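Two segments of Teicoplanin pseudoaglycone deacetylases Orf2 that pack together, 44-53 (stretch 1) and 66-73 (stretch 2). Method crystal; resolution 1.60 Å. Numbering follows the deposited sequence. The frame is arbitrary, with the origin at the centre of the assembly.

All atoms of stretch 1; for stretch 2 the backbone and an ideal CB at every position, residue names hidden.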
# COMPACT_ATOMS: atom_id res chain seq x y z
N PHE A 44 -1.77 -7.66 -2.38
CA PHE A 44 -0.64 -8.60 -2.55
C PHE A 44 -0.32 -9.33 -1.26
O PHE A 44 0.81 -9.30 -0.76
CB PHE A 44 0.55 -7.87 -3.21
CG PHE A 44 0.27 -7.45 -4.61
CD1 PHE A 44 0.32 -8.38 -5.65
CD2 PHE A 44 -0.13 -6.14 -4.89
CE1 PHE A 44 0.02 -8.02 -6.99
CE2 PHE A 44 -0.45 -5.77 -6.23
CZ PHE A 44 -0.38 -6.72 -7.27
N ALA A 45 -1.33 -9.98 -0.71
CA ALA A 45 -1.21 -10.76 0.53
C ALA A 45 -1.35 -12.25 0.24
O ALA A 45 -1.54 -13.03 1.16
CB ALA A 45 -2.28 -10.30 1.54
N GLY A 46 -1.20 -12.63 -1.03
CA GLY A 46 -1.42 -14.02 -1.46
C GLY A 46 -0.39 -14.96 -0.88
O GLY A 46 0.80 -14.64 -0.82
N ALA A 47 -0.86 -16.13 -0.42
CA ALA A 47 -0.00 -17.15 0.17
C ALA A 47 1.09 -17.58 -0.80
O ALA A 47 0.84 -17.78 -1.99
CB ALA A 47 -0.84 -18.33 0.57
N ALA A 48 2.30 -17.73 -0.29
CA ALA A 48 3.40 -18.19 -1.10
C ALA A 48 4.12 -19.31 -0.37
O ALA A 48 4.13 -19.38 0.86
CB ALA A 48 4.36 -17.03 -1.40
N GLN A 49 4.69 -20.23 -1.14
CA GLN A 49 5.42 -21.33 -0.52
C GLN A 49 6.69 -21.59 -1.30
O GLN A 49 6.78 -21.18 -2.45
CB GLN A 49 4.55 -22.59 -0.43
CG GLN A 49 4.02 -23.15 -1.76
CD GLN A 49 3.56 -24.61 -1.62
OE1 GLN A 49 4.23 -25.44 -1.00
NE2 GLN A 49 2.40 -24.92 -2.22
N PRO A 50 7.69 -22.24 -0.67
CA PRO A 50 8.89 -22.58 -1.42
C PRO A 50 8.57 -23.47 -2.63
O PRO A 50 7.52 -24.14 -2.64
CB PRO A 50 9.74 -23.34 -0.41
CG PRO A 50 9.24 -22.91 0.92
CD PRO A 50 7.77 -22.70 0.73
N PRO A 51 9.47 -23.49 -3.63
CA PRO A 51 10.75 -22.77 -3.69
C PRO A 51 10.63 -21.27 -3.89
O PRO A 51 9.80 -20.81 -4.68
CB PRO A 51 11.46 -23.40 -4.91
CG PRO A 51 10.67 -24.63 -5.24
CD PRO A 51 9.27 -24.34 -4.81
N TYR A 52 11.45 -20.52 -3.14
CA TYR A 52 11.53 -19.07 -3.30
C TYR A 52 12.74 -18.71 -4.15
O TYR A 52 13.74 -19.44 -4.16
CB TYR A 52 11.67 -18.36 -1.94
CG TYR A 52 10.49 -18.54 -0.99
CD1 TYR A 52 9.21 -18.13 -1.36
CD2 TYR A 52 10.67 -19.10 0.27
CE1 TYR A 52 8.14 -18.29 -0.49
CE2 TYR A 52 9.61 -19.27 1.14
CZ TYR A 52 8.35 -18.86 0.76
OH TYR A 52 7.30 -19.02 1.64
N SER A 53 12.68 -17.57 -4.82
CA SER A 53 13.81 -17.10 -5.61
C SER A 53 14.95 -16.69 -4.68
O SER A 53 14.70 -16.40 -3.50
CB SER A 53 13.39 -15.90 -6.44
OG SER A 53 13.27 -14.74 -5.63
N UNK A 66 14.03 -16.72 8.40
CA UNK A 66 14.87 -17.66 7.68
C UNK A 66 14.48 -17.60 6.20
O UNK A 66 13.34 -17.23 5.88
CB UNK A 66 14.73 -19.08 8.24
N UNK A 67 15.41 -17.96 5.28
CA UNK A 67 15.12 -17.87 3.84
C UNK A 67 13.83 -18.59 3.42
O UNK A 67 13.10 -18.07 2.57
CB UNK A 67 16.29 -18.45 3.05
N UNK A 68 13.55 -19.75 4.00
CA UNK A 68 12.41 -20.55 3.57
C UNK A 68 11.17 -20.46 4.47
O UNK A 68 10.22 -21.23 4.31
CB UNK A 68 12.85 -22.01 3.47
N UNK A 69 11.18 -19.50 5.40
CA UNK A 69 10.03 -19.27 6.29
C UNK A 69 8.81 -18.87 5.47
O UNK A 69 8.94 -18.35 4.35
CB UNK A 69 10.35 -18.19 7.33
N UNK A 70 7.63 -19.10 6.05
CA UNK A 70 6.38 -18.67 5.43
C UNK A 70 6.19 -17.19 5.75
O UNK A 70 5.46 -16.82 6.68
CB UNK A 70 5.19 -19.50 5.92
N UNK A 71 6.88 -16.35 4.97
CA UNK A 71 6.91 -14.92 5.20
C UNK A 71 5.54 -14.29 5.11
O UNK A 71 5.23 -13.38 5.87
CB UNK A 71 7.85 -14.25 4.20
N UNK A 72 4.74 -14.74 4.14
CA UNK A 72 3.41 -14.18 3.97
C UNK A 72 2.58 -14.40 5.24
O UNK A 72 1.88 -13.48 5.68
CB UNK A 72 2.72 -14.80 2.76
N UNK A 73 2.64 -15.60 5.83
CA UNK A 73 1.93 -15.85 7.09
C UNK A 73 2.39 -14.89 8.19
O UNK A 73 1.56 -14.28 8.85
CB UNK A 73 2.14 -17.30 7.54

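Position 66 opens the stretch, with nothing of stretch 1 within 5.5 Å of its ideal CB. Its O accepts from the N of position 69 at 3.2 Å, closing a type I turn. Most side chains would suit. The residue is Ala66.

Position 67 is the second residue of that turn, with phi -53 and psi -39. Its CB points sideways into space free of stretch 1. Proline fits such a phi well, though small or polar residues would also do. It is Pro67. Its O lies 3.5 Å from Tyr52 CD2.

Position 68 also points sideways. Its ideal CB is 4.5 Å from Pro50 CG and 4.8 Å from Tyr52 CE2. Tyr52 N, a donor, lies 6.9 Å from this CB, reachable through a water. A short polar side chain, such as Asp, Asn or Ser, would suit; a small apolar one could also rest by the proline. The residue is Asp68. OD1 accepts from water 3 at 2.7 Å, and that water accepts from Tyr52 N at 2.9 Å. Asp68 O sits at the edge of the Tyr52 ring, 3.8 Å from CE2.

Position 69 points away from stretch 1. An acceptor could take the free N of position 66, so Asp, Asn, Ser or Thr would suit. It is Asp69, whose OD2 accepts from Ala66 N at 2.8 Å. Its O is 3.2 Å from Tyr52 OH.

Position 70 precedes a helix, with phi -81 and psi 81. Its CB points sideways, 4.8 Å from Tyr52 OH. A capping residue is expected: Asp, Asn, Ser or Thr. It is Asp70. OD1 accepts from the backbone N of position 73 at 3.1 Å. It also accepts from water 1 and water 2, both at 2.8 Å; these bond to Ala48 N and Ala48 O respectively.

Position 71 begins the helix. Its CB points sideways, 5.4 Å from Tyr52 OH, so small residues suit and others are possible. It is Ala71.

Position 72 points toward stretch 1. Its ideal CB is 4.1 Å from Gly46 O and 4.4 Å from Ala47 CA. A compact apolar side chain, Val, Ile or Ala, would suit. It is Val72, chi1 174° (t). CG1 lies 3.4 Å from Ala45 O, and CG2 meets Ala48 CB at 4.0 Å.

Position 73 points sideways and touches nothing in stretch 1. Many residues would serve; it is Leu73.

Stretch 2 (66-73) APDDDAVL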
# COMPACT_ATOMS: atom_id res chain seq x y z
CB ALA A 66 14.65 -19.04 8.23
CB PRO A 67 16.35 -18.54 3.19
CG PRO A 67 17.45 -18.35 4.19
CD PRO A 67 16.78 -18.46 5.53
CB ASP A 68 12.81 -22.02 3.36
CG ASP A 68 13.60 -22.24 2.08
OD1 ASP A 68 13.61 -21.35 1.19
OD2 ASP A 68 14.20 -23.33 1.96
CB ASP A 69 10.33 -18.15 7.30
CG ASP A 69 11.08 -18.64 8.54
OD1 ASP A 69 11.20 -19.87 8.73
OD2 ASP A 69 11.55 -17.78 9.32
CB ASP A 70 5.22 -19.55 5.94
CG ASP A 70 3.89 -19.26 5.25
OD1 ASP A 70 3.76 -18.23 4.56
OD2 ASP A 70 2.94 -20.06 5.42
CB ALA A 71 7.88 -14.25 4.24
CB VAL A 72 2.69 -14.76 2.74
CG1 VAL A 72 1.23 -14.25 2.67
CG2 VAL A 72 3.44 -14.42 1.46
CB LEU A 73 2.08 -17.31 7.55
CG LEU A 73 1.29 -17.70 8.80
CD1 LEU A 73 -0.22 -17.50 8.58
CD2 LEU A 73 1.60 -19.13 9.18
O HOH W 1 1.58 -18.24 2.86
O HOH W 2 5.16 -17.15 2.42
O HOH W 3 13.22 -21.97 -1.42
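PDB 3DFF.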